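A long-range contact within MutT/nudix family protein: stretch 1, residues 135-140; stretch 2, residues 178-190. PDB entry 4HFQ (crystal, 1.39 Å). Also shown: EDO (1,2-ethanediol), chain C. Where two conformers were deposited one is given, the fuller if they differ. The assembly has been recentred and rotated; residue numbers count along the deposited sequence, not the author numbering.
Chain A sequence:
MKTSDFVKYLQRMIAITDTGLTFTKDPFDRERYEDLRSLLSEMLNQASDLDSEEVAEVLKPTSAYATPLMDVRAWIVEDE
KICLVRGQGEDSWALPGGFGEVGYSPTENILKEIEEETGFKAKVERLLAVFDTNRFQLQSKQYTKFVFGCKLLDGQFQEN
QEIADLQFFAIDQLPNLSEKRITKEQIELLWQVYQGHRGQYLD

Stretch 1, residues 135-140: RFQLQS
Stretch 2 178-190: SEKRITKEQIELL

The contact centres on a pair of glutamine amides. Gln186 NE2 donates to Gln137 OE1 at 2.8 Å, and Gln137 NE2 donates back to Gln186 OE1 at 2.9 Å. A primary amide both gives and accepts, so two glutamines can close this reciprocal pair. Gln137 NE2 also donates to Glu179 O at 3.0 Å, nearly straight at 174°. Gln186 OE1 accepts a second bond, from Thr183 N at 2.9 Å. Gln137 is p at chi1, with chi2 off-well at -110°; Gln186 is m, then t. Both are buried.

Two further bonds link the loops. Gln139 (p, t) sends NE2 to Lys180 O at 3.1 Å and to Gln137 O at 3.0 Å. Lys180 leaves its backbone sideways, but its m, m, t, t chain brings NZ to Leu138 O at 3.0 Å. The long lysine chain suits this reach.

Residues 135-136 belong to a helix that begins earlier in the chain. Gln137 (phi/psi -157/67) leaves helical geometry; Leu138 is at -53/137 and Gln139 at -157/175. Thr183 (-113/165, chi1 p) is the N-cap of the helix that starts at Lys184 and runs on past Leu190. Its hydroxyl suits the cap: OG1 accepts from Gln186 N, in the first turn, at 3.2 Å. In register, Gln137 CA lies 5.2 Å from Lys180 CA, and Phe136 CA lies 7.3 Å from Thr183 CA. One water donates to Phe136 O at 3.0 Å and lies 2.7 Å from Thr183 OG1, bridging the two residues.

Packing lies around Phe136 (chi1 m, chi2 -85°), whose CA-to-CB bond points toward the other stretch. Its ring offers a broad apolar face to Gln186 CG, 4.1 Å from the centroid, in a CH-pi contact. Glu185 OE1 lies at the ring edge, 3.7 Å from Phe136 CE1. Leu189 CD2 adds an apolar contact, 4.1 Å from Phe136 CZ. Together the stretches bury 462 Å², with Phe136 covered most.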

# COMPACT_ATOMS: atom_id res chain seq x y z
N ARG A 135 -4.29 4.21 -8.74
CA ARG A 135 -4.04 5.09 -9.88
C ARG A 135 -4.24 4.39 -11.22
O ARG A 135 -4.91 4.94 -12.11
CB ARG A 135 -2.63 5.69 -9.80
CG ARG A 135 -2.23 6.52 -11.02
CD ARG A 135 -0.91 7.24 -10.77
NE ARG A 135 -1.01 8.23 -9.71
CZ ARG A 135 -1.38 9.49 -9.89
NH1 ARG A 135 -1.68 9.93 -11.11
NH2 ARG A 135 -1.47 10.32 -8.86
N PHE A 136 -3.69 3.20 -11.37
CA PHE A 136 -3.59 2.57 -12.69
C PHE A 136 -4.64 1.51 -12.97
O PHE A 136 -4.92 1.24 -14.14
CB PHE A 136 -2.21 1.94 -12.88
CG PHE A 136 -1.13 2.95 -13.06
CD1 PHE A 136 -0.86 3.48 -14.33
CD2 PHE A 136 -0.37 3.38 -11.97
CE1 PHE A 136 0.15 4.42 -14.49
CE2 PHE A 136 0.62 4.33 -12.13
CZ PHE A 136 0.89 4.85 -13.39
N GLN A 137 -5.16 0.86 -11.95
CA GLN A 137 -6.09 -0.23 -12.13
C GLN A 137 -6.92 -0.39 -10.86
O GLN A 137 -6.86 -1.41 -10.15
CB GLN A 137 -5.35 -1.52 -12.48
CG GLN A 137 -4.26 -1.98 -11.48
CD GLN A 137 -2.83 -1.86 -11.99
OE1 GLN A 137 -1.97 -1.24 -11.35
NE2 GLN A 137 -2.54 -2.47 -13.14
N LEU A 138 -7.74 0.63 -10.61
CA LEU A 138 -8.52 0.68 -9.40
C LEU A 138 -9.32 -0.60 -9.19
O LEU A 138 -9.92 -1.16 -10.13
CB LEU A 138 -9.45 1.89 -9.43
CG LEU A 138 -10.33 2.08 -8.18
CD1 LEU A 138 -9.53 2.35 -6.92
CD2 LEU A 138 -11.33 3.21 -8.43
N GLN A 139 -9.33 -1.09 -7.96
CA GLN A 139 -10.01 -2.33 -7.61
C GLN A 139 -10.31 -2.32 -6.11
O GLN A 139 -9.88 -1.40 -5.39
CB GLN A 139 -9.19 -3.55 -8.05
CG GLN A 139 -7.74 -3.49 -7.56
CD GLN A 139 -6.88 -4.54 -8.22
OE1 GLN A 139 -6.87 -5.69 -7.80
NE2 GLN A 139 -6.16 -4.14 -9.27
N SER A 140 -11.03 -3.33 -5.63
CA SER A 140 -11.54 -3.29 -4.25
C SER A 140 -10.42 -3.11 -3.23
O SER A 140 -10.58 -2.33 -2.27
CB SER A 140 -12.39 -4.52 -3.94
OG SER A 140 -11.67 -5.71 -4.13
N SER A 178 -4.24 -8.37 -18.86
CA SER A 178 -5.07 -8.49 -17.67
C SER A 178 -4.85 -7.20 -16.88
O SER A 178 -3.92 -7.09 -16.08
CB SER A 178 -4.61 -9.71 -16.86
OG SER A 178 -5.37 -9.83 -15.67
N GLU A 179 -5.71 -6.21 -17.12
CA GLU A 179 -5.44 -4.85 -16.70
C GLU A 179 -5.41 -4.65 -15.19
O GLU A 179 -4.71 -3.76 -14.71
CB GLU A 179 -6.43 -3.88 -17.35
CG GLU A 179 -6.16 -3.72 -18.84
CD GLU A 179 -7.02 -2.67 -19.50
OE1 GLU A 179 -8.25 -2.86 -19.53
OE2 GLU A 179 -6.46 -1.65 -19.99
N LYS A 180 -6.10 -5.50 -14.43
CA LYS A 180 -6.05 -5.41 -12.97
C LYS A 180 -4.68 -5.81 -12.46
O LYS A 180 -4.33 -5.47 -11.32
CB LYS A 180 -7.14 -6.29 -12.33
CG LYS A 180 -8.57 -5.91 -12.71
CD LYS A 180 -9.04 -4.64 -12.03
CE LYS A 180 -10.45 -4.32 -12.51
NZ LYS A 180 -11.21 -3.46 -11.57
N ARG A 181 -3.89 -6.47 -13.31
CA ARG A 181 -2.52 -6.91 -12.96
C ARG A 181 -1.43 -6.07 -13.59
O ARG A 181 -0.39 -5.82 -12.95
CB ARG A 181 -2.32 -8.38 -13.34
CG ARG A 181 -3.28 -9.29 -12.62
CD ARG A 181 -3.19 -10.73 -13.08
NE ARG A 181 -4.33 -11.44 -12.54
CZ ARG A 181 -4.83 -12.57 -13.03
NH1 ARG A 181 -4.24 -13.15 -14.06
NH2 ARG A 181 -5.88 -13.14 -12.46
N ILE A 182 -1.63 -5.61 -14.83
CA ILE A 182 -0.69 -4.74 -15.50
C ILE A 182 -1.40 -4.07 -16.66
O ILE A 182 -2.23 -4.71 -17.32
CB ILE A 182 0.60 -5.49 -15.97
CG1 ILE A 182 1.78 -4.52 -16.09
CG2 ILE A 182 0.35 -6.29 -17.26
CD1 ILE A 182 2.30 -3.97 -14.77
N THR A 183 -1.08 -2.81 -16.89
CA THR A 183 -1.69 -2.08 -18.02
C THR A 183 -0.64 -1.74 -19.08
O THR A 183 0.57 -1.73 -18.81
CB THR A 183 -2.39 -0.77 -17.59
OG1 THR A 183 -1.41 0.19 -17.19
CG2 THR A 183 -3.38 -1.00 -16.43
N LYS A 184 -1.12 -1.37 -20.27
CA LYS A 184 -0.22 -0.96 -21.33
C LYS A 184 0.60 0.27 -20.93
O LYS A 184 1.81 0.36 -21.21
CB LYS A 184 -1.02 -0.69 -22.61
CG LYS A 184 -0.16 -0.26 -23.79
CD LYS A 184 -0.98 -0.23 -25.08
CE LYS A 184 -0.16 0.31 -26.22
NZ LYS A 184 -0.90 0.08 -27.50
N GLU A 185 -0.05 1.21 -20.26
CA GLU A 185 0.65 2.39 -19.80
C GLU A 185 1.79 2.02 -18.85
O GLU A 185 2.88 2.57 -18.94
CB GLU A 185 -0.32 3.36 -19.12
CG GLU A 185 0.36 4.66 -18.74
CD GLU A 185 -0.53 5.61 -17.98
OE1 GLU A 185 -1.67 5.25 -17.62
OE2 GLU A 185 -0.07 6.75 -17.74
N GLN A 186 1.53 1.08 -17.94
CA GLN A 186 2.58 0.67 -17.02
C GLN A 186 3.72 -0.00 -17.78
O GLN A 186 4.88 0.28 -17.48
CB GLN A 186 2.01 -0.28 -15.97
CG GLN A 186 1.15 0.42 -14.91
CD GLN A 186 0.39 -0.53 -14.02
OE1 GLN A 186 -0.06 -1.60 -14.44
NE2 GLN A 186 0.28 -0.16 -12.71
N ILE A 187 3.38 -0.88 -18.74
CA ILE A 187 4.42 -1.55 -19.53
C ILE A 187 5.27 -0.53 -20.28
O ILE A 187 6.50 -0.65 -20.33
CB ILE A 187 3.80 -2.61 -20.47
CG1 ILE A 187 3.31 -3.78 -19.62
CG2 ILE A 187 4.83 -3.07 -21.51
CD1 ILE A 187 2.50 -4.82 -20.35
N GLU A 188 4.64 0.51 -20.82
CA GLU A 188 5.38 1.54 -21.53
C GLU A 188 6.31 2.34 -20.60
O GLU A 188 7.45 2.62 -20.97
CB GLU A 188 4.43 2.43 -22.33
CG GLU A 188 3.85 1.67 -23.53
CD GLU A 188 2.78 2.42 -24.31
OE1 GLU A 188 2.26 3.43 -23.82
OE2 GLU A 188 2.47 1.98 -25.44
N LEU A 189 5.81 2.69 -19.42
CA LEU A 189 6.62 3.34 -18.39
C LEU A 189 7.81 2.48 -18.00
O LEU A 189 8.95 2.96 -17.91
CB LEU A 189 5.76 3.57 -17.14
CG LEU A 189 5.49 4.96 -16.56
CD1 LEU A 189 5.18 6.02 -17.60
CD2 LEU A 189 4.35 4.85 -15.57
N LEU A 190 7.54 1.20 -17.74
CA LEU A 190 8.58 0.25 -17.36
C LEU A 190 9.68 0.12 -18.40
O LEU A 190 10.84 0.04 -18.05
CB LEU A 190 7.97 -1.12 -17.06
CG LEU A 190 7.14 -1.15 -15.77
CD1 LEU A 190 6.27 -2.38 -15.80
CD2 LEU A 190 8.09 -1.15 -14.57
C1 EDO C . -8.68 -8.00 -17.26
O1 EDO C . -8.38 -6.93 -18.16
C2 EDO C . -8.58 -7.55 -15.80
O2 EDO C . -7.49 -8.18 -15.10
O HOH W 1 -3.12 2.15 -16.35